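PDB 4KHB: FACT complex subunit POB3 from Chaetomium thermophilum var. thermophilum, which pairs through its N-terminal part with the Spt16 dimerisation domain in FACT, a histone H2A-H2B chaperone that probably reorganises nucleosomes during transcription, replication and repair. Local coordinates for the interface of chains B and A. Residues are numbered along the deposited sequence; one frame, centred on the assembly and turned at random. Chains: chain A, Uncharacterized protein POB3N; chain B, Uncharacterized protein SPT16D.

Contact 1: the interface of chains B and A. Residues chain B 41, 43, 45; chain A 55-57, 62, 74, 103, 129-131.
B:Arg43 lays its guanidinium flat over the imidazole of A:His103, the two planes 9° apart and CZ 3.4 Å from the ring centroid. A guanidinium suits this place, being flat and cationic and able to stack by its face while its N-H groups bond at the rim. CG stands anti to the backbone N (chi1 176°), and a bend at chi3 turns the tip into the stack.

Hydrogen bonds, both well short of straight, hold its far end. B:Arg43 NH1 donates to the backbone carbonyl O of the poorly ordered A:Arg56 at 2.7 Å, and B:Arg43 NH2 to the hydroxyl OG of A:Ser55 at 2.9 Å. A:Gln74 uses its amide NE2 twice, reaching B:Met41 O across the interface at 3.1 Å and, within its own chain, A:Glu62 OE2, which is likely to steady that carboxylate.

Charge is met from two directions. A:Glu62 OE1 forms a salt bridge with NH2 of B:Arg43, the carboxylate almost perpendicular to the guanidinium, while A:Glu131 OE1 pairs more loosely with B:Arg43 NE at 3.7 Å. A:Glu131 OE2 accepts from A:His103 NE2 at 2.6 Å, holding the ring beneath the arginine.

Apolar contact is modest: branched B:Val45 sets CG2 against CB of A:Phe130, 3.7 Å away.

In this heterodimer interface of PH-like domains, B:Arg43 of strand 43-48 touches strands 51-56 and 61-66 of the POB3-like N-terminal PH region and strand 130-133 of the SSRP1 family region.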
ATOM      1  N   MET B  41       2.145   2.715  -1.069  1.00 12.34           N
ATOM      2  CA  MET B  41       1.305   3.257  -2.137  1.00 10.97           C
ATOM      3  C   MET B  41       0.063   3.974  -1.619  1.00 15.93           C
ATOM      4  O   MET B  41      -1.031   3.832  -2.174  1.00 14.47           O
ATOM      5  CB  MET B  41       0.924   2.155  -3.130  1.00  9.35           C
ATOM      6  CG  MET B  41       2.130   1.552  -3.838  1.00 11.97           C
ATOM      7  SD  MET B  41       2.946   2.727  -4.938  1.00 18.97           S
ATOM      8  CE  MET B  41       4.613   2.062  -4.999  1.00  5.29           C
ATOM      9  N   ARG B  43      -1.174   3.667   1.411  1.00 12.06           N
ATOM     10  CA  ARG B  43      -1.914   2.834   2.343  1.00 15.55           C
ATOM     11  C   ARG B  43      -1.034   2.437   3.517  1.00 11.69           C
ATOM     12  O   ARG B  43       0.078   1.940   3.334  1.00 10.36           O
ATOM     13  CB  ARG B  43      -2.450   1.594   1.625  1.00 13.85           C
ATOM     14  CG  ARG B  43      -3.168   0.601   2.527  1.00 19.21           C
ATOM     15  CD  ARG B  43      -3.915  -0.440   1.706  1.00 14.33           C
ATOM     16  NE  ARG B  43      -4.815   0.187   0.740  1.00 19.77           N
ATOM     17  CZ  ARG B  43      -6.004   0.698   1.044  1.00 20.35           C
ATOM     18  NH1 ARG B  43      -6.450   0.659   2.292  1.00 17.65           N
ATOM     19  NH2 ARG B  43      -6.750   1.250   0.097  1.00 12.50           N
ATOM     20  N   VAL B  45       0.085   0.007   6.057  1.00  8.39           N
ATOM     21  CA  VAL B  45       0.016  -1.445   6.151  1.00  8.65           C
ATOM     22  C   VAL B  45       0.675  -1.960   7.424  1.00  9.04           C
ATOM     23  O   VAL B  45       1.870  -1.757   7.640  1.00  7.77           O
ATOM     24  CB  VAL B  45       0.661  -2.121   4.930  1.00  9.30           C
ATOM     25  CG1 VAL B  45       0.500  -3.629   5.018  1.00  5.80           C
ATOM     26  CG2 VAL B  45       0.041  -1.592   3.647  1.00 13.17           C
TER
ATOM     27  N   SER A  55     -12.490   2.102  -0.162  1.00  9.65           N
ATOM     28  CA  SER A  55     -11.816   1.612   1.041  1.00 13.99           C
ATOM     29  C   SER A  55     -11.166   2.729   1.856  1.00 15.43           C
ATOM     30  O   SER A  55     -11.007   3.857   1.380  1.00 12.38           O
ATOM     31  CB  SER A  55     -10.761   0.561   0.676  1.00 13.63           C
ATOM     32  OG  SER A  55      -9.673   1.148  -0.018  1.00 15.26           O
ATOM     33  N   ARG A  56     -10.791   2.406   3.089  1.00 17.77           N
ATOM     34  CA  ARG A  56     -10.157   3.376   3.975  1.00 23.30           C
ATOM     35  C   ARG A  56      -8.652   3.435   3.738  1.00 20.51           C
ATOM     36  O   ARG A  56      -7.988   2.403   3.641  1.00 21.81           O
ATOM     37  CB  ARG A  56     -10.445   3.033   5.438  1.00 25.03           C
ATOM     38  CG  ARG A  56      -9.825   3.999   6.435  1.00 28.64           C
ATOM     39  CD  ARG A  56     -10.864   4.957   6.996  1.00 38.79           C
ATOM     40  NE  ARG A  56     -10.359   5.697   8.149  1.00 49.38           N
ATOM     41  CZ  ARG A  56     -10.855   5.592   9.378  1.00 54.38           C
ATOM     42  NH1 ARG A  56     -11.872   4.776   9.618  1.00 46.02           N
ATOM     43  NH2 ARG A  56     -10.333   6.304  10.368  1.00 50.92           N
ATOM     44  N   ALA A  57      -8.119   4.650   3.644  1.00 15.72           N
ATOM     45  CA  ALA A  57      -6.693   4.845   3.418  1.00 16.79           C
ATOM     46  C   ALA A  57      -6.214   6.032   4.247  1.00 17.38           C
ATOM     47  O   ALA A  57      -6.971   6.592   5.040  1.00 16.01           O
ATOM     48  CB  ALA A  57      -6.440   5.294   1.987  1.00 15.26           C
ATOM     49  N   GLU A  62     -10.904   6.220   0.116  1.00 11.52           N
ATOM     50  CA  GLU A  62     -10.330   6.229  -1.219  1.00 12.76           C
ATOM     51  C   GLU A  62     -11.276   5.633  -2.253  1.00 12.70           C
ATOM     52  O   GLU A  62     -11.867   4.575  -2.026  1.00 11.09           O
ATOM     53  CB  GLU A  62      -9.011   5.446  -1.214  1.00 12.36           C
ATOM     54  CG  GLU A  62      -8.332   5.334  -2.572  1.00 16.31           C
ATOM     55  CD  GLU A  62      -7.203   4.324  -2.577  1.00 20.79           C
ATOM     56  OE1 GLU A  62      -7.488   3.108  -2.600  1.00 21.31           O
ATOM     57  OE2 GLU A  62      -6.029   4.747  -2.558  1.00 20.90           O
ATOM     58  N   GLN A  74      -6.081   6.788  -8.102  1.00 13.07           N
ATOM     59  CA  GLN A  74      -6.380   6.823  -6.677  1.00 14.10           C
ATOM     60  C   GLN A  74      -6.847   8.196  -6.202  1.00  9.94           C
ATOM     61  O   GLN A  74      -6.114   9.184  -6.297  1.00 10.37           O
ATOM     62  CB  GLN A  74      -5.159   6.361  -5.872  1.00 11.26           C
ATOM     63  CG  GLN A  74      -4.886   4.864  -5.963  1.00 19.46           C
ATOM     64  CD  GLN A  74      -3.524   4.480  -5.421  1.00 23.48           C
ATOM     65  OE1 GLN A  74      -2.590   4.216  -6.181  1.00 19.96           O
ATOM     66  NE2 GLN A  74      -3.399   4.461  -4.100  1.00 17.58           N
ATOM     67  N   HIS A 103      -9.598  -4.025   3.460  1.00 10.56           N
ATOM     68  CA  HIS A 103      -8.231  -4.519   3.496  1.00  9.42           C
ATOM     69  C   HIS A 103      -7.954  -5.265   4.798  1.00  7.22           C
ATOM     70  O   HIS A 103      -8.599  -5.006   5.820  1.00  9.90           O
ATOM     71  CB  HIS A 103      -7.243  -3.370   3.286  1.00  7.98           C
ATOM     72  CG  HIS A 103      -7.186  -2.879   1.872  1.00 10.73           C
ATOM     73  ND1 HIS A 103      -8.243  -2.243   1.260  1.00 11.37           N
ATOM     74  CD2 HIS A 103      -6.199  -2.943   0.948  1.00 12.46           C
ATOM     75  CE1 HIS A 103      -7.907  -1.929   0.020  1.00 12.86           C
ATOM     76  NE2 HIS A 103      -6.672  -2.343  -0.193  1.00 13.27           N
ATOM     77  N   ALA A 129      -3.800  -6.859   1.565  1.00  9.30           N
ATOM     78  CA  ALA A 129      -3.038  -6.127   2.565  1.00 11.91           C
ATOM     79  C   ALA A 129      -2.479  -4.864   1.924  1.00  7.08           C
ATOM     80  O   ALA A 129      -2.497  -3.786   2.526  1.00 11.04           O
ATOM     81  CB  ALA A 129      -1.912  -6.986   3.120  1.00  4.98           C
ATOM     82  N   PHE A 130      -1.982  -5.013   0.697  1.00  6.90           N
ATOM     83  CA  PHE A 130      -1.486  -3.883  -0.087  1.00 13.54           C
ATOM     84  C   PHE A 130      -1.478  -4.158  -1.593  1.00 11.82           C
ATOM     85  O   PHE A 130      -1.552  -5.311  -2.025  1.00 10.77           O
ATOM     86  CB  PHE A 130      -0.101  -3.448   0.395  1.00  9.32           C
ATOM     87  CG  PHE A 130       0.948  -4.516   0.285  1.00  8.82           C
ATOM     88  CD1 PHE A 130       1.767  -4.594  -0.833  1.00  8.13           C
ATOM     89  CD2 PHE A 130       1.132  -5.430   1.315  1.00  7.50           C
ATOM     90  CE1 PHE A 130       2.744  -5.571  -0.929  1.00 10.22           C
ATOM     91  CE2 PHE A 130       2.104  -6.408   1.228  1.00  4.16           C
ATOM     92  CZ  PHE A 130       2.913  -6.479   0.103  1.00  4.89           C
ATOM     93  N   GLU A 131      -1.385  -3.094  -2.387  1.00 10.23           N
ATOM     94  CA  GLU A 131      -1.392  -3.210  -3.841  1.00 13.71           C
ATOM     95  C   GLU A 131      -0.246  -2.404  -4.446  1.00 12.86           C
ATOM     96  O   GLU A 131       0.058  -1.302  -3.980  1.00 14.94           O
ATOM     97  CB  GLU A 131      -2.722  -2.704  -4.408  1.00 12.71           C
ATOM     98  CG  GLU A 131      -3.949  -3.453  -3.916  1.00 21.29           C
ATOM     99  CD  GLU A 131      -4.722  -2.666  -2.878  1.00 22.36           C
ATOM    100  OE1 GLU A 131      -4.139  -1.728  -2.295  1.00 24.38           O
ATOM    101  OE2 GLU A 131      -5.907  -2.981  -2.649  1.00 27.82           O
TER

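Contact 2: the interface of chains B and A. Residues chain B 47, 91-93; chain A 109-110, 122, 130, 183.
The ring of B:Phe92 receives CB of A:Trp110 on one face, a CH-pi contact 3.6 Å from the ring centroid and offset toward the rim. These side chains run side by side in the same direction, and it is the tryptophan's methylene, rather than its indole, that meets the phenyl ring. At the edge of that phenyl, in its plane, lies ND2 of A:Asn109. B:Val93 sends CG2 over the centre of the A:Phe122 ring, 3.8 Å from its centroid; a branched side chain suits this place because one methyl can cap an aromatic face close to the backbone. B:Val93 CG2 also lies 4.1 Å from A:Phe130 CZ.

Polar bonds to the B:Val93 backbone are likely to help set the register. B:Val93 N donates to A:Asn109 O at 2.9 Å, and the side-chain ND2 of A:Asn109 returns a longer bond to B:Val93 O at 3.3 Å, so one residue serves both polar groups of the valine backbone. CG of A:Asn109 stands between its backbone N and carbonyl carbon (chi1 72°), which brings the amide round to B:Val93 O.

An alanine in place of B:Phe92 would probably leave the A:Trp110 methylene without its aromatic partner and open a gap beside the A:Asn109 amide.

Farther out, CB of A:Phe122 supports one face of the A:Phe130 ring, and B:Phe47 CZ approaches that ring's CE2. Strand 91-100 of chain B bridges antiparallel to A:Trp110 and to A:Phe183 of strand 177-184, joining the chains through their sheets.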
ATOM      1  N   PHE B  47       2.265  -4.613  10.081  1.00  9.70           N
ATOM      2  CA  PHE B  47       2.986  -5.877  10.152  1.00 12.07           C
ATOM      3  C   PHE B  47       3.292  -6.182  11.612  1.00 10.53           C
ATOM      4  O   PHE B  47       3.927  -5.384  12.306  1.00 10.81           O
ATOM      5  CB  PHE B  47       4.271  -5.824   9.323  1.00  9.95           C
ATOM      6  CG  PHE B  47       4.039  -5.833   7.837  1.00 13.27           C
ATOM      7  CD1 PHE B  47       3.838  -7.031   7.161  1.00 10.86           C
ATOM      8  CD2 PHE B  47       4.023  -4.648   7.113  1.00 10.32           C
ATOM      9  CE1 PHE B  47       3.626  -7.048   5.789  1.00 10.99           C
ATOM     10  CE2 PHE B  47       3.813  -4.657   5.740  1.00  7.83           C
ATOM     11  CZ  PHE B  47       3.612  -5.859   5.079  1.00  9.77           C
ATOM     12  N   HIS B  91       2.476 -17.711  -0.100  1.00 13.38           N
ATOM     13  CA  HIS B  91       3.496 -16.764  -0.518  1.00 13.48           C
ATOM     14  C   HIS B  91       3.819 -15.889   0.686  1.00  9.74           C
ATOM     15  O   HIS B  91       2.946 -15.628   1.513  1.00 10.87           O
ATOM     16  CB  HIS B  91       2.987 -15.908  -1.681  1.00  8.72           C
ATOM     17  CG  HIS B  91       2.523 -16.700  -2.866  1.00 13.04           C
ATOM     18  ND1 HIS B  91       1.991 -16.110  -3.993  1.00 16.10           N
ATOM     19  CD2 HIS B  91       2.522 -18.034  -3.107  1.00 14.41           C
ATOM     20  CE1 HIS B  91       1.675 -17.044  -4.872  1.00 10.65           C
ATOM     21  NE2 HIS B  91       1.988 -18.221  -4.359  1.00 11.31           N
ATOM     22  N   PHE B  92       5.061 -15.428   0.787  1.00  7.20           N
ATOM     23  CA  PHE B  92       5.470 -14.601   1.918  1.00  8.36           C
ATOM     24  C   PHE B  92       6.064 -13.282   1.437  1.00 13.80           C
ATOM     25  O   PHE B  92       6.673 -13.223   0.366  1.00 12.27           O
ATOM     26  CB  PHE B  92       6.510 -15.337   2.776  1.00 16.02           C
ATOM     27  CG  PHE B  92       5.931 -16.396   3.678  1.00 12.83           C
ATOM     28  CD1 PHE B  92       5.501 -17.616   3.170  1.00 11.75           C
ATOM     29  CD2 PHE B  92       5.850 -16.175   5.048  1.00  9.58           C
ATOM     30  CE1 PHE B  92       4.978 -18.590   4.015  1.00 12.23           C
ATOM     31  CE2 PHE B  92       5.334 -17.143   5.896  1.00 16.35           C
ATOM     32  CZ  PHE B  92       4.897 -18.350   5.379  1.00 12.46           C
ATOM     33  N   VAL B  93       5.885 -12.225   2.225  1.00  8.76           N
ATOM     34  CA  VAL B  93       6.686 -11.022   2.053  1.00  9.67           C
ATOM     35  C   VAL B  93       7.994 -11.316   2.772  1.00 11.45           C
ATOM     36  O   VAL B  93       7.982 -11.601   3.972  1.00 14.15           O
ATOM     37  CB  VAL B  93       6.004  -9.779   2.674  1.00 10.98           C
ATOM     38  CG1 VAL B  93       6.842  -8.531   2.444  1.00 10.86           C
ATOM     39  CG2 VAL B  93       4.607  -9.593   2.108  1.00  4.54           C
TER
ATOM     40  N   ASN A 109       2.198 -11.628   7.102  1.00  8.38           N
ATOM     41  CA  ASN A 109       3.076 -11.494   5.942  1.00  9.83           C
ATOM     42  C   ASN A 109       3.021 -12.713   5.027  1.00  9.63           C
ATOM     43  O   ASN A 109       3.890 -12.892   4.169  1.00  6.98           O
ATOM     44  CB  ASN A 109       4.521 -11.219   6.372  1.00  7.15           C
ATOM     45  CG  ASN A 109       5.187 -12.439   6.989  1.00 10.02           C
ATOM     46  OD1 ASN A 109       4.579 -13.158   7.783  1.00  7.61           O
ATOM     47  ND2 ASN A 109       6.441 -12.678   6.624  1.00 12.22           N
ATOM     48  N   TRP A 110       2.003 -13.551   5.213  1.00  7.18           N
ATOM     49  CA  TRP A 110       1.816 -14.706   4.336  1.00  7.69           C
ATOM     50  C   TRP A 110       0.428 -14.747   3.701  1.00  8.39           C
ATOM     51  O   TRP A 110      -0.556 -14.307   4.303  1.00  5.97           O
ATOM     52  CB  TRP A 110       2.127 -16.025   5.057  1.00  8.39           C
ATOM     53  CG  TRP A 110       1.171 -16.405   6.148  1.00 12.62           C
ATOM     54  CD1 TRP A 110       0.098 -17.244   6.040  1.00  9.98           C
ATOM     55  CD2 TRP A 110       1.222 -16.004   7.522  1.00 12.14           C
ATOM     56  NE1 TRP A 110      -0.532 -17.371   7.255  1.00  9.54           N
ATOM     57  CE2 TRP A 110       0.147 -16.614   8.190  1.00 12.07           C
ATOM     58  CE3 TRP A 110       2.077 -15.170   8.258  1.00  9.58           C
ATOM     59  CZ2 TRP A 110      -0.107 -16.431   9.547  1.00  9.68           C
ATOM     60  CZ3 TRP A 110       1.828 -14.986   9.607  1.00  8.90           C
ATOM     61  CH2 TRP A 110       0.745 -15.609  10.237  1.00 11.23           C
ATOM     62  N   PHE A 122      -1.119  -8.347  -2.813  1.00  6.13           N
ATOM     63  CA  PHE A 122      -0.822  -9.361  -1.810  1.00  6.40           C
ATOM     64  C   PHE A 122      -2.041  -9.576  -0.919  1.00  8.56           C
ATOM     65  O   PHE A 122      -2.411  -8.700  -0.130  1.00  9.51           O
ATOM     66  CB  PHE A 122       0.403  -8.981  -0.975  1.00  3.23           C
ATOM     67  CG  PHE A 122       0.932 -10.108  -0.135  1.00  5.08           C
ATOM     68  CD1 PHE A 122       1.708 -11.108  -0.707  1.00  5.54           C
ATOM     69  CD2 PHE A 122       0.653 -10.170   1.224  1.00  4.51           C
ATOM     70  CE1 PHE A 122       2.196 -12.151   0.061  1.00 10.07           C
ATOM     71  CE2 PHE A 122       1.137 -11.208   1.999  1.00  6.56           C
ATOM     72  CZ  PHE A 122       1.910 -12.201   1.416  1.00  7.25           C
ATOM     73  N   PHE A 130      -1.982  -5.013   0.697  1.00  6.90           N
ATOM     74  CA  PHE A 130      -1.486  -3.883  -0.087  1.00 13.54           C
ATOM     75  C   PHE A 130      -1.478  -4.158  -1.593  1.00 11.82           C
ATOM     76  O   PHE A 130      -1.552  -5.311  -2.025  1.00 10.77           O
ATOM     77  CB  PHE A 130      -0.101  -3.448   0.395  1.00  9.32           C
ATOM     78  CG  PHE A 130       0.948  -4.516   0.285  1.00  8.82           C
ATOM     79  CD1 PHE A 130       1.767  -4.594  -0.833  1.00  8.13           C
ATOM     80  CD2 PHE A 130       1.132  -5.430   1.315  1.00  7.50           C
ATOM     81  CE1 PHE A 130       2.744  -5.571  -0.929  1.00 10.22           C
ATOM     82  CE2 PHE A 130       2.104  -6.408   1.228  1.00  4.16           C
ATOM     83  CZ  PHE A 130       2.913  -6.479   0.103  1.00  4.89           C
ATOM     84  N   PHE A 183       9.434 -10.997  -2.485  1.00 13.28           N
ATOM     85  CA  PHE A 183       8.417 -11.989  -2.174  1.00 12.99           C
ATOM     86  C   PHE A 183       9.022 -13.381  -2.259  1.00 17.53           C
ATOM     87  O   PHE A 183       9.847 -13.653  -3.137  1.00 20.29           O
ATOM     88  CB  PHE A 183       7.252 -11.886  -3.162  1.00 11.91           C
ATOM     89  CG  PHE A 183       6.497 -10.589  -3.082  1.00  9.62           C
ATOM     90  CD1 PHE A 183       5.444 -10.441  -2.190  1.00  7.73           C
ATOM     91  CD2 PHE A 183       6.834  -9.523  -3.902  1.00  9.67           C
ATOM     92  CE1 PHE A 183       4.744  -9.250  -2.112  1.00  8.36           C
ATOM     93  CE2 PHE A 183       6.140  -8.327  -3.832  1.00  9.85           C
ATOM     94  CZ  PHE A 183       5.093  -8.191  -2.935  1.00  8.28           C
TER

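The C-alpha centres of contact 1 and contact 2 lie about 15 Å apart, and A:Phe130 belongs to both, mainly by its CB in the first and its ring in the second. Strand 43-48 of chain B also runs through both, with B:Arg43 and B:Val45 at one and B:Phe47 at the other. The two differ in character, contact 1 being mostly charged and polar, contact 2 a backbone pairing backed by apolar side chains. Together they join the Spt16 domain to both family regions of the Pob3 fragment, as befits two subunits of FACT, and are likely to fix the relative orientation of the partners.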